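Local coordinates for protein M32 carboxypeptidase (Chitinophagaceae bacterium, PDB 7A03) that probably removes residues from the C-terminal ends of peptides as a metal-dependent carboxypeptidase of the M32 family, at residues A22-R25 with N26-V30; T37-E41 with K42-F46; S55-A58 with H59-T63; D232-E235 with H236-T240; E289-S292 with L293-E297. All coordinates share one frame; numbering follows the deposited sequence.

Contact 1. Residues A22-R25 with N26-V30; sequences ADVR and NAIAV
Asn26 donates its backbone N-H to Ala22 O over 2.8 Å, and the next three turn-to-turn bonds follow in step: Ala27 N to Asp23 O, Ile28 N to Val24 O and Ala29 N to Arg25 O, the last at 2.9 Å. Beyond the backbone, the side chain of Asn26 folds back along the helix. With CG placed beside its own backbone N (chi1 -75°), the amide returns over the preceding turn, and CG comes to 3.4 Å from Ala22 O. Its ND2 is hydrogen-bonded to the hydroxyl of Tyr283, which also meets Asp23 OD1, so this one phenol bridges two polar side chains on the same flank of the helix. The four backbone bonds are the i to i+4 ladder of an alpha-helix, within helix 9-37 near the N terminus. Val24, Arg25 and Ile28 make up the flank turned to helix 44-62. Ile28 lays its CG1 branch back toward the previous turn, bringing CG1 to 3.3 Å from Val24 O and the terminal CD1 to 4.3 Å from Val24 CG1, a methyl-to-methyl approach one turn apart. The chain of Arg25 bends at chi2 (-149°) and carries the guanidinium away from the 26-30 turn toward Ala58. Ala27 adds a small contact, its CB 3.4 Å from Val24 O. Ala29 and Val30 turn their side chains to Phe242, while Val24 and Ile28 rest on Ala58, Leu54 and Ser55 of helix 44-62.

Contact 2. Residues T37-E41 with K42-F46; sequences TYLPE and KGAGF
From Pro40 to Ala44 the backbone runs through two overlapping turns, closed by Gly43 N donating to Pro40 O at 3.0 Å and Ala44 N donating to Glu41 O at 3.2 Å. In both bonds the N-H lies well above the plane of the accepting carbonyl, about 50° out of it in the second, as expected when the chain closes over three residues and not four. Leu39 provides the apolar part. Its CG stands anti to the backbone N (chi1 172°), which points the two methyls at the start of helix 44-62: CD1 sits 4.0 Å from Gly43 C, and CD2 reaches Ala44 CA at 3.9 Å. Gly43 thus presents bare backbone to the leucine, with Ala44 CB a little farther from CD2, at 4.4 Å. On the outer side Glu41 bends at chi2 (-110°) and passes across the base of Lys42, its OE1 3.7 Å from Lys42 CG. The lysine then runs out fully extended, and the opposite charges remain well separated, with Glu41 OE2 6.4 Å from Lys42 NZ, so no ion pair is formed. The segments make the exposed link between helix 9-37 and helix 44-62. Where the first helix gives out, Thr37 OG1 bonds back to Trp33 O and Tyr38 OH reaches Asp232 OD1, which joins the link to strand 229-233.

Contact 3. Residues S55-A58 with H59-T63; sequences STIA and HELFT
The last two turns of helix 44-62 hold this contact, an alpha-helix running to its C-terminal end. Four backbone bonds connect the turns, from His59 N to Ser55 O, from Glu60 N to Thr56 O at 2.9 Å, from Leu61 N to Ile57 O, and from Phe62 N to Ala58 O. On one flank Leu61 and Ile57 lie alongside each other, pointing the same way, and Ile57 CG2 touches Leu61 CD1 at 4.0 Å. Leu61 CG is swung beside its own backbone N (chi1 -67°), which also sets it 3.4 Å from Ile57 O. Glu60 leans back toward the N-terminal turn with its chain extended. Its CG passes 3.3 Å from Thr56 O, and the carboxylate continues over the threonine, OE2 standing 3.7 Å from Thr56 CG2, while OE1 lies 3.8 Å from Ile57 CA. The hydroxyl of Thr56 is turned elsewhere and bonds to Thr52 O. Farther round comes Thr63, the first residue to leave helical phi/psi: its OG1 donates to His59 O over 2.9 Å and its backbone N reaches the same oxygen, so two donors grip one carbonyl. Thr63 CG2 meanwhile sits 3.5 Å above one face of the His59 ring, offset toward the rim. Leu61 and Ala58 face helix 9-37, meeting Lys20, Ile21 and Arg25, and Phe62 reaches Asp94, Tyr95 and Asn98 of helix 82-100. A threonine hydroxyl returning to the carbonyl one turn back is common in helices, and here it falls on the last turn of helix 44-62, packed between helix 9-37 and helix 82-100.

Contact 4. Residues D232-E235 with H236-T240; sequences DISE and HPFTT
Between the extended ends of strand 229-233 and strand 239-241 the chain turns at Glu235, the helical conformation of that residue separating the extended Ser234 from the extended His236 to Thr240. A water links the arms, hydrogen-bonded to Ser234 OG at 2.8 Å and accepting from His236 N at 3.0 Å. Ser234 turns OG into the space between its own backbone N and carbonyl carbon (chi1 83°), which sends it inward, 3.6 Å from Phe238 CE1 and obliquely disposed to that ring. The same hydroxyl bonds to Thr250 OG1, which also receives Phe238 N, so one threonine steadies both arms of the loop. The edge of the Phe238 ring is met in plane by His236 O and by Thr240 CB. On the outside, Glu235 runs extended beside His236, both pointing the same way. Glu235 CG makes a CH-pi contact over the face of the His236 ring, 4.0 Å from the ring centroid and 24° off the normal, and the carboxylate plane is only 17° from that of the ring. The loop thus joins the two outer strands of a small mixed sheet, with strand 247-251 between them. Pro237 and Thr239 face helix 258-277, Thr239 OG1 bonding to Glu268 OE1 of its HExxH sequence, and Asp232, Phe238 and Thr240 pack on helix 9-37.

Contact 5. Residues E289-S292 with L293-E297; sequences EAAS and LGIHE
A chi1 of 80° sets Ser292 OG between its own backbone N and carbonyl carbon, facing the first turn of helix 293-307, where it accepts the N-H of Ile295 at 3.0 Å in an almost straight bond (172°). Ser292 is therefore the N-cap, and its carbonyl serves the turn as well, Ser292 O taking His296 N at 2.9 Å. Glu165 strengthens the cap from outside, one carboxylate oxygen bonding to Ser292 OG and the other to Gly294 N; a negative charge there would be expected to suit the positive end of the helix dipole. Ile295 CG1, beside its own backbone N, passes 3.5 Å from Ser292 OG. Ala291 meets the same residue from the loop side, its CB 4.2 Å from Ile295 CB. His296 takes an unusual chi1 of -138°, which turns its ring back toward the approach to the helix: CD2 lies 3.5 Å from Ala290 CB, which comes up obliquely to the ring, and the His296 CB sits 3.5 Å from Ser292 O. The imidazole is held by NE2 bonding to Glu275 OE2 and meets the rings of His271 and Tyr274 at steep angles, the Tyr274 hydroxyl also bonding to Ala291 N. His296 and Glu297 open the HES(G)Q motif of M32 carboxypeptidases, and Glu297, its side chain touching His271, probably corresponds to the glutamate that is the third metal ligand after the HExxH histidines, although no metal is bound to those histidines here.

In the fold
All five contacts are local and follow in series along the chain, none nested in or crossing another. Contact 1 lies within helix 9-37, contact 2 closes the link to helix 44-62, and contact 3 ends that helix; the helices pair back on one another, Arg25 CZ meeting Ala58 CB at 3.6 Å. Contact 4 then connects the outer strands of the small sheet and touches contacts 1 and 2, through Ala29 with Thr240 and Tyr38 with Asp232. Contact 5 opens helix 293-307 nearest the chain's centre, touching none of the others, but contacts 4 and 5 both reach helix 258-277, where Thr239 and His296 each meet His271.

Contact 1. Residues A22-R25 with N26-V30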
# COMPACT_ATOMS: atom_id res chain seq x y z
N ALA A 22 2.92 21.99 -3.06
CA ALA A 22 2.10 20.93 -3.60
C ALA A 22 2.03 21.01 -5.13
O ALA A 22 1.99 19.97 -5.80
CB ALA A 22 0.69 20.98 -3.00
N ASP A 23 1.99 22.22 -5.68
CA ASP A 23 2.01 22.36 -7.14
C ASP A 23 3.26 21.73 -7.73
O ASP A 23 3.19 21.02 -8.74
CB ASP A 23 1.95 23.84 -7.53
CG ASP A 23 0.60 24.45 -7.32
OD1 ASP A 23 -0.39 23.70 -7.15
OD2 ASP A 23 0.51 25.69 -7.33
N VAL A 24 4.42 22.00 -7.12
CA VAL A 24 5.65 21.38 -7.60
C VAL A 24 5.59 19.86 -7.46
O VAL A 24 5.99 19.12 -8.37
CB VAL A 24 6.89 21.96 -6.89
CG1 VAL A 24 8.15 21.33 -7.47
CG2 VAL A 24 6.94 23.48 -7.06
N ARG A 25 5.12 19.37 -6.31
CA ARG A 25 5.11 17.92 -6.09
C ARG A 25 4.15 17.22 -7.05
O ARG A 25 4.43 16.14 -7.56
CB ARG A 25 4.79 17.60 -4.63
CG ARG A 25 5.87 18.09 -3.67
CD ARG A 25 6.01 17.23 -2.42
NE ARG A 25 7.04 17.78 -1.53
CZ ARG A 25 8.34 17.49 -1.61
NH1 ARG A 25 8.78 16.65 -2.53
NH2 ARG A 25 9.20 18.05 -0.76
N ASN A 26 3.03 17.87 -7.36
CA ASN A 26 2.10 17.27 -8.31
C ASN A 26 2.64 17.35 -9.74
O ASN A 26 2.37 16.45 -10.54
CB ASN A 26 0.73 17.92 -8.17
CG ASN A 26 0.02 17.44 -6.93
OD1 ASN A 26 -0.08 16.22 -6.70
ND2 ASN A 26 -0.47 18.36 -6.11
N ALA A 27 3.42 18.39 -10.07
CA ALA A 27 4.10 18.39 -11.36
C ALA A 27 5.05 17.21 -11.47
O ALA A 27 5.12 16.54 -12.50
CB ALA A 27 4.86 19.70 -11.56
N ILE A 28 5.78 16.93 -10.38
CA ILE A 28 6.63 15.75 -10.32
C ILE A 28 5.81 14.48 -10.56
O ILE A 28 6.22 13.59 -11.31
CB ILE A 28 7.38 15.70 -8.98
CG1 ILE A 28 8.37 16.86 -8.87
CG2 ILE A 28 8.07 14.37 -8.80
CD1 ILE A 28 8.87 17.06 -7.44
N ALA A 29 4.63 14.40 -9.92
CA ALA A 29 3.74 13.26 -10.13
C ALA A 29 3.32 13.11 -11.59
O ALA A 29 3.23 11.99 -12.10
CB ALA A 29 2.53 13.34 -9.20
N VAL A 30 3.04 14.23 -12.29
CA VAL A 30 2.69 14.15 -13.71
C VAL A 30 3.86 13.57 -14.51
O VAL A 30 3.68 12.68 -15.37
CB VAL A 30 2.29 15.54 -14.26
CG1 VAL A 30 2.02 15.46 -15.75
CG2 VAL A 30 1.06 16.08 -13.55

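Contact 2. Residues T37-E41 with K42-F46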
# COMPACT_ATOMS: atom_id res chain seq x y z
N THR A 37 3.87 5.64 -18.46
CA THR A 37 2.81 5.33 -19.42
C THR A 37 3.18 5.63 -20.86
O THR A 37 2.94 4.80 -21.74
CB THR A 37 1.53 6.09 -19.06
OG1 THR A 37 1.84 7.47 -18.89
CG2 THR A 37 0.94 5.53 -17.77
N TYR A 38 3.72 6.82 -21.15
CA TYR A 38 3.88 7.27 -22.52
C TYR A 38 5.29 7.71 -22.89
O TYR A 38 5.55 7.94 -24.08
CB TYR A 38 2.88 8.40 -22.85
CG TYR A 38 1.46 7.87 -22.84
CD1 TYR A 38 1.03 7.01 -23.84
CD2 TYR A 38 0.58 8.18 -21.81
CE1 TYR A 38 -0.26 6.49 -23.83
CE2 TYR A 38 -0.70 7.67 -21.79
CZ TYR A 38 -1.11 6.82 -22.81
OH TYR A 38 -2.39 6.29 -22.81
N LEU A 39 6.20 7.81 -21.93
CA LEU A 39 7.54 8.31 -22.19
C LEU A 39 8.27 7.47 -23.25
O LEU A 39 8.41 6.25 -23.07
CB LEU A 39 8.31 8.23 -20.88
CG LEU A 39 9.80 8.53 -20.96
CD1 LEU A 39 10.01 9.99 -21.24
CD2 LEU A 39 10.51 8.12 -19.67
N PRO A 40 8.76 8.08 -24.33
CA PRO A 40 9.61 7.33 -25.27
C PRO A 40 10.93 6.95 -24.61
O PRO A 40 11.47 7.68 -23.78
CB PRO A 40 9.84 8.32 -26.42
CG PRO A 40 8.72 9.36 -26.28
CD PRO A 40 8.45 9.45 -24.79
N GLU A 41 11.47 5.80 -25.03
CA GLU A 41 12.59 5.19 -24.32
C GLU A 41 13.80 6.13 -24.24
O GLU A 41 14.42 6.28 -23.17
CB GLU A 41 12.97 3.88 -25.02
CG GLU A 41 14.25 3.25 -24.53
CD GLU A 41 15.35 3.33 -25.57
OE1 GLU A 41 16.42 3.90 -25.25
OE2 GLU A 41 15.14 2.85 -26.70
N LYS A 42 14.13 6.79 -25.34
CA LYS A 42 15.34 7.59 -25.35
C LYS A 42 15.22 8.85 -24.51
O LYS A 42 16.24 9.50 -24.24
CB LYS A 42 15.76 7.95 -26.79
CG LYS A 42 16.23 6.77 -27.65
CD LYS A 42 16.69 7.25 -29.02
CE LYS A 42 17.22 6.12 -29.89
NZ LYS A 42 17.60 6.65 -31.25
N GLY A 43 14.00 9.20 -24.05
CA GLY A 43 13.77 10.35 -23.21
C GLY A 43 14.00 10.12 -21.73
O GLY A 43 13.93 11.07 -20.94
N ALA A 44 14.32 8.87 -21.36
CA ALA A 44 14.39 8.52 -19.94
C ALA A 44 15.40 9.38 -19.18
O ALA A 44 15.11 9.86 -18.07
CB ALA A 44 14.76 7.05 -19.80
N GLY A 45 16.59 9.56 -19.75
CA GLY A 45 17.63 10.28 -19.02
C GLY A 45 17.21 11.71 -18.72
O GLY A 45 17.31 12.18 -17.57
N PHE A 46 16.68 12.40 -19.74
CA PHE A 46 16.32 13.78 -19.47
C PHE A 46 15.15 13.83 -18.51
O PHE A 46 15.08 14.75 -17.67
CB PHE A 46 15.97 14.52 -20.77
CG PHE A 46 17.16 15.13 -21.45
CD1 PHE A 46 17.78 16.25 -20.92
CD2 PHE A 46 17.68 14.56 -22.61
CE1 PHE A 46 18.88 16.83 -21.54
CE2 PHE A 46 18.78 15.12 -23.24
CZ PHE A 46 19.39 16.27 -22.70

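Contact 3. Residues S55-A58 with H59-T63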
# COMPACT_ATOMS: atom_id res chain seq x y z
N SER A 55 12.41 17.99 -7.74
CA SER A 55 12.41 17.47 -6.38
C SER A 55 13.28 18.34 -5.50
O SER A 55 12.88 18.70 -4.37
CB SER A 55 12.88 16.02 -6.36
OG SER A 55 12.00 15.18 -7.11
N THR A 56 14.43 18.77 -6.03
CA THR A 56 15.31 19.63 -5.26
C THR A 56 14.60 20.93 -4.95
O THR A 56 14.60 21.39 -3.80
CB THR A 56 16.62 19.87 -6.01
OG1 THR A 56 17.30 18.62 -6.18
CG2 THR A 56 17.53 20.82 -5.25
N ILE A 57 13.90 21.50 -5.94
CA ILE A 57 13.19 22.75 -5.69
C ILE A 57 12.13 22.54 -4.61
O ILE A 57 12.03 23.35 -3.68
CB ILE A 57 12.58 23.29 -7.00
CG1 ILE A 57 13.69 23.84 -7.91
CG2 ILE A 57 11.50 24.35 -6.72
CD1 ILE A 57 13.23 24.07 -9.35
N ALA A 58 11.38 21.43 -4.69
CA ALA A 58 10.34 21.22 -3.69
C ALA A 58 10.95 21.15 -2.31
O ALA A 58 10.42 21.72 -1.35
CB ALA A 58 9.56 19.94 -3.97
N HIS A 59 12.11 20.48 -2.22
CA HIS A 59 12.73 20.30 -0.92
C HIS A 59 13.21 21.63 -0.39
O HIS A 59 13.03 21.95 0.80
CB HIS A 59 13.87 19.29 -1.05
CG HIS A 59 14.59 19.03 0.24
ND1 HIS A 59 14.17 18.08 1.15
CD2 HIS A 59 15.69 19.61 0.78
CE1 HIS A 59 14.99 18.08 2.19
NE2 HIS A 59 15.92 18.99 1.99
N GLU A 60 13.78 22.46 -1.28
CA GLU A 60 14.20 23.80 -0.87
C GLU A 60 13.01 24.56 -0.29
O GLU A 60 13.13 25.21 0.76
CB GLU A 60 14.78 24.56 -2.06
CG GLU A 60 16.12 24.04 -2.55
CD GLU A 60 16.55 24.62 -3.89
OE1 GLU A 60 15.74 25.32 -4.56
OE2 GLU A 60 17.71 24.39 -4.29
N LEU A 61 11.85 24.43 -0.93
CA LEU A 61 10.70 25.18 -0.44
C LEU A 61 10.25 24.64 0.91
O LEU A 61 9.93 25.42 1.82
CB LEU A 61 9.58 25.15 -1.48
CG LEU A 61 9.92 25.91 -2.76
CD1 LEU A 61 8.92 25.58 -3.86
CD2 LEU A 61 9.95 27.41 -2.45
N PHE A 62 10.28 23.32 1.09
CA PHE A 62 9.73 22.81 2.34
C PHE A 62 10.70 22.91 3.51
O PHE A 62 10.28 22.71 4.65
CB PHE A 62 9.21 21.38 2.19
CG PHE A 62 8.47 20.92 3.38
CD1 PHE A 62 7.33 21.58 3.79
CD2 PHE A 62 8.95 19.87 4.14
CE1 PHE A 62 6.64 21.17 4.91
CE2 PHE A 62 8.27 19.45 5.27
CZ PHE A 62 7.11 20.10 5.65
N THR A 63 11.96 23.25 3.26
CA THR A 63 12.92 23.46 4.33
C THR A 63 13.21 24.94 4.55
O THR A 63 14.09 25.28 5.35
CB THR A 63 14.23 22.71 4.04
OG1 THR A 63 14.77 23.14 2.78
CG2 THR A 63 14.00 21.21 4.04

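Contact 4. Residues D232-E235 with H236-T240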
# COMPACT_ATOMS: atom_id res chain seq x y z
N ASP A 232 -4.88 3.97 -17.75
CA ASP A 232 -3.92 3.67 -18.80
C ASP A 232 -3.21 2.37 -18.45
O ASP A 232 -3.38 1.83 -17.35
CB ASP A 232 -2.91 4.83 -18.98
CG ASP A 232 -3.58 6.10 -19.45
OD1 ASP A 232 -3.80 6.23 -20.68
OD2 ASP A 232 -3.93 6.95 -18.60
N ILE A 233 -2.47 1.83 -19.40
CA ILE A 233 -1.67 0.63 -19.18
C ILE A 233 -0.29 1.03 -18.67
O ILE A 233 0.33 1.98 -19.16
CB ILE A 233 -1.54 -0.18 -20.49
CG1 ILE A 233 -2.90 -0.65 -20.98
CG2 ILE A 233 -0.58 -1.36 -20.30
CD1 ILE A 233 -3.49 -1.81 -20.17
N SER A 234 0.21 0.30 -17.66
CA SER A 234 1.59 0.43 -17.24
C SER A 234 2.12 -0.94 -16.82
O SER A 234 1.36 -1.91 -16.71
CB SER A 234 1.76 1.51 -16.16
OG SER A 234 1.45 1.00 -14.88
N GLU A 235 3.44 -1.02 -16.57
CA GLU A 235 4.02 -2.32 -16.24
C GLU A 235 3.58 -2.81 -14.87
O GLU A 235 3.36 -4.01 -14.67
CB GLU A 235 5.55 -2.33 -16.36
CG GLU A 235 6.25 -3.64 -16.11
CD GLU A 235 7.75 -3.56 -16.30
OE1 GLU A 235 8.28 -2.47 -16.59
OE2 GLU A 235 8.41 -4.60 -16.15
N HIS A 236 3.42 -1.90 -13.91
CA HIS A 236 3.01 -2.23 -12.55
C HIS A 236 1.85 -1.32 -12.18
O HIS A 236 2.03 -0.09 -12.10
CB HIS A 236 4.17 -2.03 -11.58
CG HIS A 236 5.35 -2.90 -11.86
ND1 HIS A 236 6.49 -2.42 -12.48
CD2 HIS A 236 5.55 -4.22 -11.66
CE1 HIS A 236 7.35 -3.42 -12.62
NE2 HIS A 236 6.81 -4.51 -12.12
N PRO A 237 0.66 -1.87 -11.97
CA PRO A 237 -0.50 -1.03 -11.65
C PRO A 237 -0.24 -0.10 -10.47
O PRO A 237 0.37 -0.48 -9.46
CB PRO A 237 -1.59 -2.05 -11.33
CG PRO A 237 -1.23 -3.24 -12.19
CD PRO A 237 0.29 -3.27 -12.21
N PHE A 238 -0.75 1.11 -10.57
CA PHE A 238 -0.64 2.08 -9.49
C PHE A 238 -1.75 3.12 -9.62
O PHE A 238 -2.46 3.18 -10.62
CB PHE A 238 0.75 2.77 -9.46
CG PHE A 238 1.04 3.67 -10.64
CD1 PHE A 238 1.61 3.16 -11.80
CD2 PHE A 238 0.76 5.01 -10.58
CE1 PHE A 238 1.90 3.97 -12.90
CE2 PHE A 238 1.06 5.85 -11.67
CZ PHE A 238 1.61 5.32 -12.83
N THR A 239 -1.87 3.93 -8.57
CA THR A 239 -2.78 5.06 -8.51
C THR A 239 -1.94 6.29 -8.20
O THR A 239 -1.04 6.24 -7.35
CB THR A 239 -3.83 4.85 -7.40
OG1 THR A 239 -4.65 3.72 -7.74
CG2 THR A 239 -4.74 6.06 -7.26
N THR A 240 -2.22 7.40 -8.89
CA THR A 240 -1.54 8.66 -8.62
C THR A 240 -2.54 9.79 -8.71
O THR A 240 -3.42 9.80 -9.58
CB THR A 240 -0.37 8.89 -9.60
OG1 THR A 240 0.41 10.03 -9.17
CG2 THR A 240 -0.87 9.14 -11.03
O HOH W 1 4.05 1.01 -13.87

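Contact 5. Residues E289-S292 with L293-E297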
# COMPACT_ATOMS: atom_id res chain seq x y z
N GLU A 289 -4.51 15.25 2.68
CA GLU A 289 -3.68 14.11 2.28
C GLU A 289 -4.21 12.83 2.91
O GLU A 289 -4.79 12.86 3.99
CB GLU A 289 -2.22 14.31 2.74
CG GLU A 289 -1.55 15.54 2.13
CD GLU A 289 -0.21 15.89 2.78
OE1 GLU A 289 0.15 15.25 3.79
OE2 GLU A 289 0.49 16.81 2.27
N ALA A 290 -4.01 11.70 2.22
CA ALA A 290 -4.38 10.41 2.78
C ALA A 290 -3.78 10.24 4.18
O ALA A 290 -2.67 10.71 4.45
CB ALA A 290 -3.85 9.29 1.89
N ALA A 291 -4.52 9.56 5.06
CA ALA A 291 -4.17 9.50 6.48
C ALA A 291 -2.85 8.79 6.72
O ALA A 291 -2.09 9.17 7.62
CB ALA A 291 -5.30 8.85 7.29
N SER A 292 -2.55 7.75 5.93
CA SER A 292 -1.33 6.97 6.11
C SER A 292 -1.30 5.91 5.02
O SER A 292 -2.31 5.66 4.34
CB SER A 292 -1.28 6.26 7.46
OG SER A 292 -2.07 5.07 7.42
N LEU A 293 -0.13 5.28 4.86
CA LEU A 293 0.01 4.19 3.89
C LEU A 293 -0.89 3.03 4.26
O LEU A 293 -1.50 2.40 3.38
CB LEU A 293 1.46 3.70 3.84
CG LEU A 293 2.50 4.50 3.05
CD1 LEU A 293 3.86 3.84 3.23
CD2 LEU A 293 2.14 4.57 1.58
N GLY A 294 -0.98 2.72 5.55
CA GLY A 294 -1.86 1.64 5.98
C GLY A 294 -3.33 1.91 5.68
O GLY A 294 -4.04 1.02 5.21
N ILE A 295 -3.80 3.13 5.93
CA ILE A 295 -5.18 3.45 5.60
C ILE A 295 -5.39 3.42 4.08
O ILE A 295 -6.41 2.92 3.58
CB ILE A 295 -5.61 4.77 6.27
CG1 ILE A 295 -5.55 4.67 7.81
CG2 ILE A 295 -7.00 5.21 5.77
CD1 ILE A 295 -6.46 3.58 8.41
N HIS A 296 -4.42 3.91 3.31
CA HIS A 296 -4.58 3.82 1.87
C HIS A 296 -4.68 2.35 1.42
O HIS A 296 -5.55 1.98 0.61
CB HIS A 296 -3.42 4.53 1.18
CG HIS A 296 -3.84 5.35 0.00
ND1 HIS A 296 -4.75 4.90 -0.94
CD2 HIS A 296 -3.51 6.61 -0.36
CE1 HIS A 296 -4.95 5.85 -1.84
NE2 HIS A 296 -4.21 6.90 -1.51
N GLU A 297 -3.81 1.50 1.98
CA GLU A 297 -3.85 0.10 1.63
C GLU A 297 -5.16 -0.55 2.07
O GLU A 297 -5.65 -1.46 1.40
CB GLU A 297 -2.62 -0.62 2.19
CG GLU A 297 -2.49 -2.08 1.76
CD GLU A 297 -1.91 -2.22 0.35
OE1 GLU A 297 -1.65 -1.18 -0.30
OE2 GLU A 297 -1.72 -3.36 -0.10